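Local atomic coordinates of major extracellular endoglucanase (Xanthomonas campestris pv. campestris, PDB entry 4TUF), a protein that hydrolyses internal beta-1,4-glucosidic linkages in cellulose, lichenin and cereal beta-glucans through its family 5 catalytic domain, the part described here. Residues 224-228 / 229-233; 330-334 / 335-339; 29-32 / 33-37. All coordinates share one frame; numbering follows the deposited sequence.

Three local contacts, each formed within one unbroken run of chain, illustrate how a TIM-barrel glycosidase shapes its loops locally: one within a loop, one entering a strand, one starting a helix. Interaction 3 (29-37) comes first, in the loop between strand 16-23 and helix 42-51; interaction 1 (224-233) follows, leading into strand 231-238; interaction 2 (330-339) comes last, starting helix 334-344. Strands 16-23 and 231-238 belong to the same barrel sheet. Interaction 1 lies across the chain's centre from the other two, its centre 32 Å from that of interaction 3 and 34 Å from that of interaction 2. Interactions 2 and 3 approach to about 8 Å between nearest atoms. The three are independent contacts at separate places around the barrel, not one shared site.

Interaction 1: 224-228 / 229-233; sequences LNIPA and NRLLL. With 2HP (dihydrogenphosphate ion), chain F.
Leu224 and Ile226 both set their side chains at about a right angle to that of Leu231, where the loop 224-228 folds back over the start of strand 231-238. The CD1 methyl of Leu224 touches the CD2 methyl of Leu231 at 4.1 Å, while Ile226 presses its CG2 branch on Leu231 CB at 4.0 Å. Leu231 can meet both because its CG lies anti to the backbone N (chi1 175°), which carries the two methyls toward the loop. Val195 of the adjacent strand 192-195 touches both Ile226 and Leu231, tying this apolar patch to the barrel wall.

The turn itself is gathered on one carbonyl. Pro227 O accepts from Arg230 N at 3.0 Å, and more weakly from Leu231 N at 3.1 Å.

Beyond the turn the chemistry becomes ionic. The chain of Arg230 bends at chi2 (-60°), and NH2 reaches back to Asn229 O at 2.8 Å, nearly in the guanidinium plane. Pro189 O takes the NE hydrogen. The dihydrogenphosphate ion sits at the guanidinium edge, its phosphorus in plane: NH1 of Arg230 bonds O4 at 3.1 Å and NH2 bonds O2 at 3.3 Å, a two-pronged grip. Ser2 completes this pocket with Asn229 and Arg230.

With NE and NH2 tied to backbone carbonyls, the guanidinium is restrained in rotation and offers its edge to the anion, whose negative charge would probably be stabilised there, while the leucine and isoleucine contacts remain wholly apolar.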
loop_
_atom_site.group_PDB
_atom_site.type_symbol
_atom_site.label_atom_id
_atom_site.label_comp_id
_atom_site.label_asym_id
_atom_site.label_seq_id
_atom_site.Cartn_x
_atom_site.Cartn_y
_atom_site.Cartn_z
ATOM N N LEU A 224 3.166 9.236 -17.305
ATOM C CA LEU A 224 1.772 9.199 -16.886
ATOM C C LEU A 224 1.115 10.562 -17.061
ATOM O O LEU A 224 1.683 11.583 -16.678
ATOM C CB LEU A 224 1.671 8.753 -15.427
ATOM C CG LEU A 224 2.000 7.286 -15.177
ATOM C CD1 LEU A 224 2.148 7.020 -13.686
ATOM C CD2 LEU A 224 0.915 6.401 -15.786
ATOM N N ASN A 225 -0.082 10.579 -17.638
ATOM C CA ASN A 225 -0.846 11.814 -17.743
ATOM C C ASN A 225 -1.623 12.063 -16.452
ATOM O O ASN A 225 -2.856 12.054 -16.434
ATOM C CB ASN A 225 -1.790 11.762 -18.938
ATOM C CG ASN A 225 -2.395 13.109 -19.256
ATOM O OD1 ASN A 225 -2.028 14.126 -18.662
ATOM N ND2 ASN A 225 -3.321 13.131 -20.206
ATOM N N ILE A 226 -0.869 12.255 -15.375
ATOM C CA ILE A 226 -1.389 12.516 -14.041
ATOM C C ILE A 226 -0.631 13.730 -13.515
ATOM O O ILE A 226 0.590 13.796 -13.677
ATOM C CB ILE A 226 -1.189 11.302 -13.102
ATOM C CG1 ILE A 226 -1.934 10.080 -13.633
ATOM C CG2 ILE A 226 -1.637 11.608 -11.671
ATOM C CD1 ILE A 226 -1.824 8.873 -12.720
ATOM N N PRO A 227 -1.341 14.700 -12.905
ATOM C CA PRO A 227 -0.691 15.943 -12.458
ATOM C C PRO A 227 0.551 15.689 -11.611
ATOM O O PRO A 227 0.521 14.856 -10.710
ATOM C CB PRO A 227 -1.781 16.633 -11.634
ATOM C CG PRO A 227 -3.058 16.144 -12.231
ATOM C CD PRO A 227 -2.794 14.714 -12.641
ATOM N N ALA A 228 1.633 16.397 -11.917
ATOM C CA ALA A 228 2.902 16.209 -11.225
ATOM C C ALA A 228 2.759 16.433 -9.725
ATOM O O ALA A 228 3.429 15.775 -8.927
ATOM C CB ALA A 228 3.964 17.143 -11.798
ATOM N N ASN A 229 1.876 17.354 -9.347
ATOM C CA ASN A 229 1.712 17.700 -7.940
ATOM C C ASN A 229 0.667 16.838 -7.217
ATOM O O ASN A 229 0.200 17.203 -6.136
ATOM C CB ASN A 229 1.369 19.189 -7.793
ATOM C CG ASN A 229 0.081 19.583 -8.499
ATOM O OD1 ASN A 229 -0.730 18.736 -8.887
ATOM N ND2 ASN A 229 -0.121 20.888 -8.655
ATOM N N ARG A 230 0.314 15.697 -7.809
ATOM C CA ARG A 230 -0.537 14.719 -7.133
ATOM C C ARG A 230 0.006 13.302 -7.246
ATOM O O ARG A 230 -0.373 12.429 -6.466
ATOM C CB ARG A 230 -1.959 14.744 -7.697
ATOM C CG ARG A 230 -2.714 16.028 -7.452
ATOM C CD ARG A 230 -2.858 16.317 -5.983
ATOM N NE ARG A 230 -3.695 17.491 -5.770
ATOM C CZ ARG A 230 -3.236 18.735 -5.763
ATOM N NH1 ARG A 230 -4.065 19.745 -5.573
ATOM N NH2 ARG A 230 -1.947 18.965 -5.949
ATOM N N LEU A 231 0.877 13.068 -8.223
ATOM C CA LEU A 231 1.329 11.711 -8.522
ATOM C C LEU A 231 2.336 11.186 -7.512
ATOM O O LEU A 231 3.410 11.753 -7.323
ATOM C CB LEU A 231 1.937 11.643 -9.918
ATOM C CG LEU A 231 2.554 10.291 -10.272
ATOM C CD1 LEU A 231 1.512 9.174 -10.247
ATOM C CD2 LEU A 231 3.230 10.374 -11.624
ATOM N N LEU A 232 1.972 10.084 -6.872
ATOM C CA LEU A 232 2.829 9.429 -5.899
ATOM C C LEU A 232 3.080 8.005 -6.379
ATOM O O LEU A 232 2.137 7.234 -6.553
ATOM C CB LEU A 232 2.172 9.450 -4.515
ATOM C CG LEU A 232 2.824 8.747 -3.323
ATOM C CD1 LEU A 232 4.147 9.400 -2.926
ATOM C CD2 LEU A 232 1.856 8.733 -2.146
ATOM N N LEU A 233 4.338 7.662 -6.637
ATOM C CA LEU A 233 4.663 6.318 -7.106
ATOM C C LEU A 233 4.863 5.396 -5.907
ATOM O O LEU A 233 5.575 5.741 -4.954
ATOM C CB LEU A 233 5.910 6.333 -7.984
ATOM C CG LEU A 233 5.894 7.129 -9.290
ATOM C CD1 LEU A 233 7.272 7.075 -9.917
ATOM C CD2 LEU A 233 4.852 6.589 -10.260
HETATM P P 2HP F . -1.737 22.748 -5.297
HETATM O O1 2HP F . -1.369 24.210 -5.389
HETATM O O2 2HP F . -0.516 21.913 -5.602
HETATM O O3 2HP F . -2.227 22.429 -3.902
HETATM O O4 2HP F . -2.831 22.441 -6.294
#

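Interaction 2: 330-334 / 335-339; sequences TSVRQ and DKMTL
The N-terminus of helix 334-344 is the element at work here, with Arg333 in the N-cap position and its side chain reaching Asp335 and Lys336 of the first turn. Arg333 O accepts from Met337 N at 3.2 Å. One residue on, Gln334 O receives two donors from Thr338, the backbone N at 2.9 Å and OG1 at 3.0 Å, which arrive from opposite faces of the carbonyl plane. The threonine hydroxyl thus joins the main-chain bond in holding the first turn.

Arg333 meets Asp335 at its guanidinium edge and Lys336 over one face. Its chain bends at chi2 and again at chi3 (50°), bringing NH2 to Asp335 OD2 at 2.7 Å in a salt bridge. The hydrogen bond within this pair is weak, and the guanidinium and carboxylate planes stand 62° apart, far from coplanar. The other carboxylate oxygen, Asp335 OD1, bonds weakly to Lys336 N.

Lys336 lays its CG over the guanidinium, and its chain runs extended from there, so that CE comes within 3.7 Å of Arg333 NH1. A water in the guanidinium plane accepts from that NH1 at 3.0 Å and weakly from Lys336 NZ, sitting between two like charges. Carbonyls elsewhere take up both cations: Lys282 O meets Arg333 NH1, and Gly323 O meets Lys336 NZ.

Val332 CG1 packs obliquely on Met337 CG at 3.8 Å, and Met337 also touches Phe54. Through Leu339, which touches Gln294, Asp295 and Val298, helix 334-344 lies against helix 288-303, the helix before it in the chain.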
loop_
_atom_site.group_PDB
_atom_site.type_symbol
_atom_site.label_atom_id
_atom_site.label_comp_id
_atom_site.label_asym_id
_atom_site.label_seq_id
_atom_site.Cartn_x
_atom_site.Cartn_y
_atom_site.Cartn_z
ATOM N N THR A 330 -1.002 -9.108 20.650
ATOM C CA THR A 330 -0.671 -8.123 21.671
ATOM C C THR A 330 0.823 -7.817 21.721
ATOM O O THR A 330 1.215 -6.692 22.014
ATOM C CB THR A 330 -1.131 -8.587 23.066
ATOM O OG1 THR A 330 -0.730 -9.945 23.278
ATOM C CG2 THR A 330 -2.641 -8.500 23.183
ATOM N N SER A 331 1.654 -8.813 21.431
ATOM C CA SER A 331 3.104 -8.654 21.549
ATOM C C SER A 331 3.711 -8.025 20.294
ATOM O O SER A 331 3.325 -8.355 19.171
ATOM C CB SER A 331 3.765 -10.002 21.831
ATOM O OG SER A 331 3.118 -10.671 22.900
ATOM N N VAL A 332 4.670 -7.126 20.492
ATOM C CA VAL A 332 5.258 -6.381 19.385
ATOM C C VAL A 332 6.658 -6.877 19.027
ATOM O O VAL A 332 7.511 -7.045 19.891
ATOM C CB VAL A 332 5.318 -4.866 19.703
ATOM C CG1 VAL A 332 6.067 -4.111 18.609
ATOM C CG2 VAL A 332 3.918 -4.306 19.871
ATOM N N ARG A 333 6.873 -7.109 17.734
ATOM C CA ARG A 333 8.174 -7.501 17.205
ATOM C C ARG A 333 9.155 -6.332 17.245
ATOM O O ARG A 333 9.202 -5.521 16.324
ATOM C CB ARG A 333 8.030 -8.018 15.769
ATOM C CG ARG A 333 7.261 -9.326 15.637
ATOM C CD ARG A 333 7.971 -10.260 14.666
ATOM N NE ARG A 333 9.395 -10.375 14.991
ATOM C CZ ARG A 333 10.306 -10.931 14.197
ATOM N NH1 ARG A 333 9.951 -11.430 13.020
ATOM N NH2 ARG A 333 11.575 -10.985 14.578
ATOM N N GLN A 334 9.946 -6.262 18.308
ATOM C CA GLN A 334 10.803 -5.109 18.565
ATOM C C GLN A 334 11.901 -4.895 17.519
ATOM O O GLN A 334 12.293 -3.757 17.250
ATOM C CB GLN A 334 11.435 -5.242 19.948
ATOM C CG GLN A 334 10.426 -5.424 21.068
ATOM C CD GLN A 334 9.635 -4.165 21.349
ATOM O OE1 GLN A 334 10.127 -3.054 21.161
ATOM N NE2 GLN A 334 8.398 -4.332 21.800
ATOM N N ASP A 335 12.412 -5.977 16.939
ATOM C CA ASP A 335 13.479 -5.848 15.952
ATOM C C ASP A 335 12.938 -5.233 14.663
ATOM O O ASP A 335 13.611 -4.433 14.012
ATOM C CB ASP A 335 14.148 -7.200 15.671
ATOM C CG ASP A 335 13.150 -8.337 15.523
ATOM O OD1 ASP A 335 11.935 -8.071 15.390
ATOM O OD2 ASP A 335 13.593 -9.507 15.535
ATOM N N LYS A 336 11.714 -5.605 14.308
ATOM C CA LYS A 336 11.046 -5.002 13.171
ATOM C C LYS A 336 10.837 -3.509 13.402
ATOM O O LYS A 336 11.005 -2.705 12.482
ATOM C CB LYS A 336 9.708 -5.691 12.902
ATOM C CG LYS A 336 9.824 -6.974 12.092
ATOM C CD LYS A 336 8.457 -7.496 11.705
ATOM C CE LYS A 336 8.558 -8.786 10.917
ATOM N NZ LYS A 336 7.209 -9.308 10.556
ATOM N N MET A 337 10.483 -3.136 14.630
ATOM C CA MET A 337 10.290 -1.726 14.953
ATOM C C MET A 337 11.607 -0.950 14.939
ATOM O O MET A 337 11.643 0.213 14.538
ATOM C CB MET A 337 9.598 -1.563 16.309
ATOM C CG MET A 337 8.103 -1.846 16.272
ATOM S SD MET A 337 7.268 -1.142 14.822
ATOM C CE MET A 337 7.482 0.613 15.104
ATOM N N THR A 338 12.691 -1.591 15.363
ATOM C CA THR A 338 13.992 -0.933 15.376
ATOM C C THR A 338 14.476 -0.703 13.945
ATOM O O THR A 338 15.133 0.295 13.654
ATOM C CB THR A 338 15.022 -1.752 16.174
ATOM O OG1 THR A 338 14.573 -1.875 17.529
ATOM C CG2 THR A 338 16.384 -1.076 16.164
ATOM N N LEU A 339 14.125 -1.621 13.053
ATOM C CA LEU A 339 14.446 -1.483 11.633
ATOM C C LEU A 339 13.700 -0.311 10.995
ATOM O O LEU A 339 14.273 0.460 10.226
ATOM C CB LEU A 339 14.111 -2.771 10.883
ATOM C CG LEU A 339 14.363 -2.767 9.376
ATOM C CD1 LEU A 339 15.847 -2.917 9.079
ATOM C CD2 LEU A 339 13.559 -3.862 8.701
HETATM O O HOH W 1 7.547 -12.460 11.509
#

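Interaction 3: 29-32 / 33-37; sequences TGNH and VMHGL
A type I beta turn from Thr29 to His32, overlaid by an ST turn, shapes this loop between strand 16-23 and helix 42-51 of the TIM barrel, and the imidazole of His35 comes back to meet it. The beta turn is closed by His32 N donating to Thr29 O at 3.0 Å. In the ST turn, Thr29 OG1 accepts from Asn31 N at 3.3 Å. This hydroxyl stands between its own backbone N and carbonyl carbon (chi1 76°), which lets it face the amide two residues on; Gly26 O is a further hydrogen-bonding partner.

The side chains of Thr29 and His35 come from opposite directions. Thr29 OG1 approaches His35 NE2 to 3.6 Å, and CG2 of Thr29 lies 4.0 Å from CE1 of His35, a loose methyl-to-ring contact. Asn31 crosses His35 at about a right angle, with its ND2 near the ring plane at the edge and the amide turned 77° from the imidazole. The Asn31 amide and the imidazole are neighbours by proximity, without a hydrogen bond between them; the ring also touches Asn315.

His32 turns elsewhere, toward Thr65, Cys115 and Ser88, while Thr29 O and the carbonyl carbon of Gly30 lie above one face of its ring, both offset toward the rim. Val33, buried against Ile91 of helix 88-102, brings CG1 to 4.2 Å from Asn31 CB. The Thr29 side chain lies about 11 Å from that of Glu278, the nucleophile by similarity. At the ring edge, Asn31 ND2 is 3.6 Å from His35 NE2 and 3.7 Å from its CD2.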
loop_
_atom_site.group_PDB
_atom_site.type_symbol
_atom_site.label_atom_id
_atom_site.label_comp_id
_atom_site.label_asym_id
_atom_site.label_seq_id
_atom_site.Cartn_x
_atom_site.Cartn_y
_atom_site.Cartn_z
ATOM N N THR A 29 -11.277 -8.322 2.792
ATOM C CA THR A 29 -11.475 -9.762 2.912
ATOM C C THR A 29 -12.930 -10.137 3.156
ATOM O O THR A 29 -13.802 -9.273 3.254
ATOM C CB THR A 29 -10.638 -10.346 4.054
ATOM O OG1 THR A 29 -11.261 -10.033 5.306
ATOM C CG2 THR A 29 -9.222 -9.781 4.020
ATOM N N GLY A 30 -13.174 -11.439 3.272
ATOM C CA GLY A 30 -14.512 -11.954 3.479
ATOM C C GLY A 30 -15.165 -11.454 4.748
ATOM O O GLY A 30 -16.388 -11.472 4.858
ATOM N N ASN A 31 -14.352 -11.004 5.702
ATOM C CA ASN A 31 -14.846 -10.476 6.972
ATOM C C ASN A 31 -15.336 -9.034 6.877
ATOM O O ASN A 31 -16.163 -8.607 7.681
ATOM C CB ASN A 31 -13.759 -10.564 8.041
ATOM C CG ASN A 31 -13.400 -11.993 8.392
ATOM O OD1 ASN A 31 -14.167 -12.922 8.133
ATOM N ND2 ASN A 31 -12.230 -12.177 8.995
ATOM N N HIS A 32 -14.811 -8.295 5.902
ATOM C CA HIS A 32 -15.172 -6.897 5.674
ATOM C C HIS A 32 -15.001 -6.027 6.923
ATOM O O HIS A 32 -15.866 -5.219 7.251
ATOM C CB HIS A 32 -16.611 -6.796 5.165
ATOM C CG HIS A 32 -16.909 -7.712 4.017
ATOM N ND1 HIS A 32 -17.684 -8.845 4.150
ATOM C CD2 HIS A 32 -16.529 -7.667 2.718
ATOM C CE1 HIS A 32 -17.774 -9.455 2.981
ATOM N NE2 HIS A 32 -17.079 -8.761 2.096
ATOM N N VAL A 33 -13.878 -6.198 7.610
ATOM C CA VAL A 33 -13.540 -5.386 8.775
ATOM C C VAL A 33 -12.064 -5.617 9.068
ATOM O O VAL A 33 -11.552 -6.699 8.784
ATOM C CB VAL A 33 -14.419 -5.746 10.011
ATOM C CG1 VAL A 33 -14.172 -7.181 10.461
ATOM C CG2 VAL A 33 -14.193 -4.767 11.164
ATOM N N MET A 34 -11.371 -4.616 9.610
ATOM C CA MET A 34 -9.957 -4.791 9.954
ATOM C C MET A 34 -9.800 -5.981 10.900
ATOM O O MET A 34 -10.650 -6.216 11.752
ATOM C CB MET A 34 -9.368 -3.518 10.576
ATOM C CG MET A 34 -9.906 -3.178 11.946
ATOM S SD MET A 34 -9.133 -1.720 12.674
ATOM C CE MET A 34 -7.483 -2.322 12.960
ATOM N N HIS A 35 -8.724 -6.739 10.718
ATOM C CA HIS A 35 -8.509 -7.991 11.439
ATOM C C HIS A 35 -8.126 -7.804 12.900
ATOM O O HIS A 35 -7.620 -6.755 13.294
ATOM C CB HIS A 35 -7.422 -8.820 10.748
ATOM C CG HIS A 35 -7.915 -9.617 9.581
ATOM N ND1 HIS A 35 -7.101 -9.977 8.531
ATOM C CD2 HIS A 35 -9.138 -10.129 9.304
ATOM C CE1 HIS A 35 -7.800 -10.675 7.653
ATOM N NE2 HIS A 35 -9.039 -10.781 8.099
ATOM N N GLY A 36 -8.363 -8.845 13.695
ATOM C CA GLY A 36 -7.917 -8.876 15.073
ATOM C C GLY A 36 -8.969 -8.467 16.081
ATOM O O GLY A 36 -8.715 -8.453 17.288
ATOM N N LEU A 37 -10.162 -8.143 15.598
ATOM C CA LEU A 37 -11.225 -7.709 16.492
ATOM C C LEU A 37 -11.875 -8.905 17.185
ATOM O O LEU A 37 -12.883 -8.758 17.875
ATOM C CB LEU A 37 -12.266 -6.881 15.736
ATOM C CG LEU A 37 -11.689 -5.666 14.999
ATOM C CD1 LEU A 37 -12.772 -4.674 14.600
ATOM C CD2 LEU A 37 -10.603 -4.975 15.822
#